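Long-range contact in uncharacterized protein YmzC (Bacillus subtilis, PDB 3KVP), which is of unknown function but probably begins with a signal sequence in its full-length form and belongs to the YmzC-like family, placed among the beta-propeller-related families: residues Gln21-Phe32 against Met35-Glu47. Residues are numbered along the deposited sequence; the frame is centred on the assembly and turned at random.
Sequences QPTSFPLEHNHF and MEDGYIKIYEYNE
Phe-32 and Tyr-43 face each other as an antiparallel hydrogen-bonded pair, their backbones joined in both directions (Phe-32 N to Tyr-43 O, 3.0 Å; Tyr-43 N to Phe-32 O, 2.8 Å). Phe-32 holds CG between its backbone N and carbonyl carbon (chi1 56°), which swings the ring across the strand gap. Tyr-43 CB lies over one face of it, though modelled too close for the tightness to be trusted. The two aromatic planes are nearly parallel, 10° apart, but slid so far that they barely overlap. One residue along, on the opposite face of the sheet, the non-hydrogen-bonded pair His-31 and Glu-44 stacks differently: Glu-44 CG sits over the imidazole, 3.7 Å from the His-31 ring centroid, and the carboxylate lies 22° from the ring plane. Within the type I' turn Glu-28 to His-31, a bond from His-31 ND1 to His-29 O (2.9 Å) steadies the ring, with a weak second one to Glu-28 O. Next to this pair, Tyr-45 N bonds Asn-30 O at 3.0 Å.

A second, separate ladder couples Thr-23 and Met-35, a selenomethionine, through two backbone bonds, and beyond it Pro-22 CB rests on Glu-36 CG (3.6 Å), in a poorly ordered side chain.

The contact thus spans two consecutive hairpins of a meandering antiparallel sheet, strand 31-36 running between 23-26 and 39-46. Phe-32 stacks on Phe-25 of the second subunit, while strand 51-59 flanks 39-46 and leads into helix 60-67.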
loop_
_atom_site.group_PDB
_atom_site.type_symbol
_atom_site.label_atom_id
_atom_site.label_comp_id
_atom_site.label_asym_id
_atom_site.label_seq_id
_atom_site.Cartn_x
_atom_site.Cartn_y
_atom_site.Cartn_z
ATOM N N GLN D 21 -5.232 0.077 -13.859
ATOM C CA GLN D 21 -4.365 1.222 -13.556
ATOM C C GLN D 21 -4.419 1.914 -12.157
ATOM O O GLN D 21 -3.574 2.771 -11.883
ATOM C CB GLN D 21 -4.487 2.283 -14.667
ATOM C CG GLN D 21 -5.667 2.083 -15.625
ATOM C CD GLN D 21 -5.419 2.738 -16.994
ATOM O OE1 GLN D 21 -4.933 3.864 -17.065
ATOM N NE2 GLN D 21 -5.750 2.031 -18.078
ATOM N N PRO D 22 -5.372 1.551 -11.263
ATOM C CA PRO D 22 -5.463 2.293 -9.987
ATOM C C PRO D 22 -4.546 1.786 -8.881
ATOM O O PRO D 22 -4.259 0.590 -8.816
ATOM C CB PRO D 22 -6.896 2.010 -9.532
ATOM C CG PRO D 22 -7.104 0.601 -9.962
ATOM C CD PRO D 22 -6.352 0.450 -11.298
ATOM N N THR D 23 -4.139 2.688 -7.991
ATOM C CA THR D 23 -3.342 2.325 -6.823
ATOM C C THR D 23 -3.937 2.952 -5.557
ATOM O O THR D 23 -4.495 4.042 -5.605
ATOM C CB THR D 23 -1.873 2.775 -6.990
ATOM O OG1 THR D 23 -1.107 2.371 -5.847
ATOM C CG2 THR D 23 -1.791 4.298 -7.174
ATOM N N SER D 24 -3.808 2.283 -4.421
ATOM C CA SER D 24 -4.481 2.765 -3.213
ATOM C C SER D 24 -3.562 2.789 -2.028
ATOM O O SER D 24 -2.565 2.082 -1.995
ATOM C CB SER D 24 -5.684 1.886 -2.875
ATOM O OG SER D 24 -5.254 0.579 -2.523
ATOM N N PHE D 25 -3.929 3.592 -1.040
ATOM C CA PHE D 25 -3.117 3.783 0.157
ATOM C C PHE D 25 -4.029 4.128 1.349
ATOM O O PHE D 25 -5.107 4.711 1.178
ATOM C CB PHE D 25 -2.124 4.913 -0.084
ATOM C CG PHE D 25 -2.778 6.155 -0.582
ATOM C CD1 PHE D 25 -3.256 7.099 0.302
ATOM C CD2 PHE D 25 -2.959 6.357 -1.936
ATOM C CE1 PHE D 25 -3.901 8.244 -0.159
ATOM C CE2 PHE D 25 -3.597 7.495 -2.403
ATOM C CZ PHE D 25 -4.081 8.432 -1.504
ATOM N N PRO D 26 -3.594 3.770 2.561
ATOM C CA PRO D 26 -4.293 4.045 3.816
ATOM C C PRO D 26 -4.018 5.449 4.338
ATOM O O PRO D 26 -2.984 6.025 4.030
ATOM C CB PRO D 26 -3.662 3.043 4.772
ATOM C CG PRO D 26 -2.252 2.938 4.286
ATOM C CD PRO D 26 -2.316 3.074 2.778
ATOM N N LEU D 27 -4.946 5.974 5.131
ATOM C CA LEU D 27 -4.824 7.276 5.757
ATOM C C LEU D 27 -5.343 7.090 7.167
ATOM O O LEU D 27 -5.740 5.994 7.517
ATOM C CB LEU D 27 -5.692 8.288 5.018
ATOM C CG LEU D 27 -5.307 8.595 3.579
ATOM C CD1 LEU D 27 -6.412 9.380 2.916
ATOM C CD2 LEU D 27 -3.996 9.371 3.552
ATOM N N GLU D 28 -5.361 8.142 7.976
ATOM C CA GLU D 28 -5.772 8.011 9.372
ATOM C C GLU D 28 -7.281 7.811 9.527
ATOM O O GLU D 28 -8.063 8.089 8.627
ATOM C CB GLU D 28 -5.353 9.248 10.195
ATOM C CG GLU D 28 -3.836 9.482 10.374
ATOM C CD GLU D 28 -3.507 10.836 11.028
ATOM O OE1 GLU D 28 -2.318 11.115 11.330
ATOM O OE2 GLU D 28 -4.447 11.630 11.243
ATOM N N HIS D 29 -7.683 7.378 10.712
ATOM C CA HIS D 29 -9.089 7.255 11.047
ATOM C C HIS D 29 -9.866 6.447 9.985
ATOM O O HIS D 29 -10.930 6.855 9.537
ATOM C CB HIS D 29 -9.697 8.644 11.246
ATOM C CG HIS D 29 -8.959 9.498 12.233
ATOM N ND1 HIS D 29 -8.413 8.995 13.396
ATOM C CD2 HIS D 29 -8.696 10.827 12.243
ATOM C CE1 HIS D 29 -7.825 9.970 14.066
ATOM N NE2 HIS D 29 -7.980 11.094 13.386
ATOM N N ASN D 30 -9.329 5.302 9.582
ATOM C CA ASN D 30 -10.002 4.449 8.597
ATOM C C ASN D 30 -10.352 5.111 7.267
ATOM O O ASN D 30 -11.235 4.633 6.558
ATOM C CB ASN D 30 -11.278 3.857 9.188
ATOM C CG ASN D 30 -11.173 2.365 9.456
ATOM O OD1 ASN D 30 -12.148 1.733 9.863
ATOM N ND2 ASN D 30 -10.002 1.797 9.233
ATOM N N HIS D 31 -9.703 6.221 6.940
ATOM C CA HIS D 31 -9.805 6.765 5.593
ATOM C C HIS D 31 -8.792 6.049 4.716
ATOM O O HIS D 31 -7.860 5.417 5.213
ATOM C CB HIS D 31 -9.510 8.265 5.566
ATOM C CG HIS D 31 -10.557 9.106 6.231
ATOM N ND1 HIS D 31 -10.912 8.946 7.554
ATOM C CD2 HIS D 31 -11.305 10.135 5.763
ATOM C CE1 HIS D 31 -11.842 9.832 7.868
ATOM N NE2 HIS D 31 -12.096 10.569 6.801
ATOM N N PHE D 32 -8.990 6.150 3.409
ATOM C CA PHE D 32 -8.062 5.623 2.419
ATOM C C PHE D 32 -8.220 6.430 1.148
ATOM O O PHE D 32 -9.215 7.144 0.976
ATOM C CB PHE D 32 -8.319 4.148 2.116
ATOM C CG PHE D 32 -9.736 3.836 1.647
ATOM C CD1 PHE D 32 -10.043 3.756 0.294
ATOM C CD2 PHE D 32 -10.746 3.574 2.562
ATOM C CE1 PHE D 32 -11.343 3.437 -0.148
ATOM C CE2 PHE D 32 -12.040 3.261 2.130
ATOM C CZ PHE D 32 -12.335 3.190 0.769
HETATM N N MSE D 35 -5.831 6.464 -6.333
HETATM C CA MSE D 35 -5.356 7.305 -7.402
HETATM C C MSE D 35 -5.581 6.526 -8.680
HETATM O O MSE D 35 -5.029 5.438 -8.848
HETATM C CB MSE D 35 -3.881 7.597 -7.202
HETATM C CG MSE D 35 -3.513 9.050 -7.456
HETATM SE SE MSE D 35 -3.166 9.498 -9.329
HETATM C CE MSE D 35 -3.051 11.433 -9.107
ATOM N N GLU D 36 -6.414 7.060 -9.566
ATOM C CA GLU D 36 -6.712 6.386 -10.826
ATOM C C GLU D 36 -6.977 7.390 -11.940
ATOM O O GLU D 36 -7.760 8.332 -11.768
ATOM C CB GLU D 36 -7.910 5.467 -10.657
ATOM C CG GLU D 36 -8.102 4.517 -11.802
ATOM C CD GLU D 36 -9.386 3.735 -11.662
ATOM O OE1 GLU D 36 -10.379 4.309 -11.159
ATOM O OE2 GLU D 36 -9.406 2.547 -12.051
ATOM N N ASP D 37 -6.337 7.169 -13.086
ATOM C CA ASP D 37 -6.227 8.203 -14.106
ATOM C C ASP D 37 -5.510 9.399 -13.494
ATOM O O ASP D 37 -4.486 9.242 -12.814
ATOM C CB ASP D 37 -7.602 8.606 -14.618
ATOM C CG ASP D 37 -8.177 7.591 -15.585
ATOM O OD1 ASP D 37 -7.391 6.791 -16.145
ATOM O OD2 ASP D 37 -9.412 7.594 -15.792
ATOM N N GLY D 38 -6.047 10.594 -13.712
ATOM C CA GLY D 38 -5.474 11.782 -13.097
ATOM C C GLY D 38 -6.133 12.127 -11.775
ATOM O O GLY D 38 -5.786 13.121 -11.142
ATOM N N TYR D 39 -7.077 11.294 -11.345
ATOM C CA TYR D 39 -7.909 11.638 -10.210
ATOM C C TYR D 39 -7.493 10.978 -8.911
ATOM O O TYR D 39 -7.302 9.759 -8.842
ATOM C CB TYR D 39 -9.356 11.286 -10.504
ATOM C CG TYR D 39 -9.897 12.017 -11.698
ATOM C CD1 TYR D 39 -10.695 13.143 -11.540
ATOM C CD2 TYR D 39 -9.599 11.593 -12.990
ATOM C CE1 TYR D 39 -11.192 13.821 -12.635
ATOM C CE2 TYR D 39 -10.090 12.265 -14.093
ATOM C CZ TYR D 39 -10.889 13.379 -13.910
ATOM O OH TYR D 39 -11.385 14.058 -15.003
ATOM N N ILE D 40 -7.350 11.803 -7.881
ATOM C CA ILE D 40 -7.232 11.311 -6.519
ATOM C C ILE D 40 -8.632 11.326 -5.896
ATOM O O ILE D 40 -9.372 12.290 -6.075
ATOM C CB ILE D 40 -6.302 12.196 -5.671
ATOM C CG1 ILE D 40 -4.899 12.223 -6.267
ATOM C CG2 ILE D 40 -6.263 11.687 -4.228
ATOM C CD1 ILE D 40 -3.953 13.104 -5.516
ATOM N N LYS D 41 -8.989 10.260 -5.181
ATOM C CA LYS D 41 -10.274 10.163 -4.498
ATOM C C LYS D 41 -10.022 9.761 -3.059
ATOM O O LYS D 41 -9.316 8.784 -2.813
ATOM C CB LYS D 41 -11.119 9.075 -5.134
ATOM C CG LYS D 41 -11.443 9.250 -6.591
ATOM C CD LYS D 41 -12.049 7.964 -7.135
ATOM C CE LYS D 41 -11.914 7.884 -8.640
ATOM N NZ LYS D 41 -11.957 6.471 -9.112
ATOM N N ILE D 42 -10.581 10.497 -2.102
ATOM C CA ILE D 42 -10.442 10.109 -0.694
ATOM C C ILE D 42 -11.746 9.559 -0.122
ATOM O O ILE D 42 -12.837 10.107 -0.350
ATOM C CB ILE D 42 -9.872 11.226 0.197
ATOM C CG1 ILE D 42 -8.361 11.348 -0.009
ATOM C CG2 ILE D 42 -10.079 10.891 1.651
ATOM C CD1 ILE D 42 -8.004 12.130 -1.169
ATOM N N TYR D 43 -11.617 8.449 0.597
ATOM C CA TYR D 43 -12.755 7.719 1.113
ATOM C C TYR D 43 -12.650 7.563 2.608
ATOM O O TYR D 43 -11.567 7.736 3.187
ATOM C CB TYR D 43 -12.781 6.321 0.525
ATOM C CG TYR D 43 -12.977 6.261 -0.956
ATOM C CD1 TYR D 43 -11.886 6.301 -1.820
ATOM C CD2 TYR D 43 -14.253 6.141 -1.506
ATOM C CE1 TYR D 43 -12.056 6.224 -3.186
ATOM C CE2 TYR D 43 -14.436 6.069 -2.891
ATOM C CZ TYR D 43 -13.327 6.111 -3.719
ATOM O OH TYR D 43 -13.470 6.039 -5.081
ATOM N N GLU D 44 -13.780 7.212 3.224
ATOM C CA GLU D 44 -13.823 6.829 4.628
ATOM C C GLU D 44 -14.593 5.537 4.784
ATOM O O GLU D 44 -15.671 5.385 4.221
ATOM C CB GLU D 44 -14.490 7.899 5.488
ATOM C CG GLU D 44 -14.375 7.594 6.987
ATOM C CD GLU D 44 -15.010 8.657 7.888
ATOM O OE1 GLU D 44 -15.704 9.561 7.366
ATOM O OE2 GLU D 44 -14.817 8.577 9.125
ATOM N N TYR D 45 -14.040 4.596 5.535
ATOM C CA TYR D 45 -14.821 3.432 5.922
ATOM C C TYR D 45 -15.324 3.575 7.361
ATOM O O TYR D 45 -14.531 3.725 8.295
ATOM C CB TYR D 45 -14.017 2.150 5.771
ATOM C CG TYR D 45 -14.758 0.942 6.306
ATOM C CD1 TYR D 45 -15.955 0.534 5.745
ATOM C CD2 TYR D 45 -14.267 0.226 7.385
ATOM C CE1 TYR D 45 -16.646 -0.570 6.234
ATOM C CE2 TYR D 45 -14.937 -0.876 7.880
ATOM C CZ TYR D 45 -16.122 -1.272 7.300
ATOM O OH TYR D 45 -16.785 -2.364 7.801
ATOM N N ASN D 46 -16.638 3.545 7.551
ATOM C CA ASN D 46 -17.165 3.600 8.906
ATOM C C ASN D 46 -17.513 2.212 9.411
ATOM O O ASN D 46 -18.565 1.658 9.079
ATOM C CB ASN D 46 -18.379 4.511 8.982
ATOM C CG ASN D 46 -18.887 4.687 10.400
ATOM O OD1 ASN D 46 -18.576 3.902 11.300
ATOM N ND2 ASN D 46 -19.678 5.724 10.603
ATOM N N GLU D 47 -16.622 1.650 10.217
ATOM C CA GLU D 47 -16.805 0.292 10.688
ATOM C C GLU D 47 -18.117 0.169 11.461
ATOM O O GLU D 47 -18.818 -0.840 11.359
ATOM C CB GLU D 47 -15.621 -0.118 11.553
ATOM C CG GLU D 47 -15.688 -1.542 12.065
ATOM C CD GLU D 47 -14.484 -1.920 12.925
ATOM O OE1 GLU D 47 -13.457 -1.196 12.900
ATOM O OE2 GLU D 47 -14.567 -2.951 13.634
#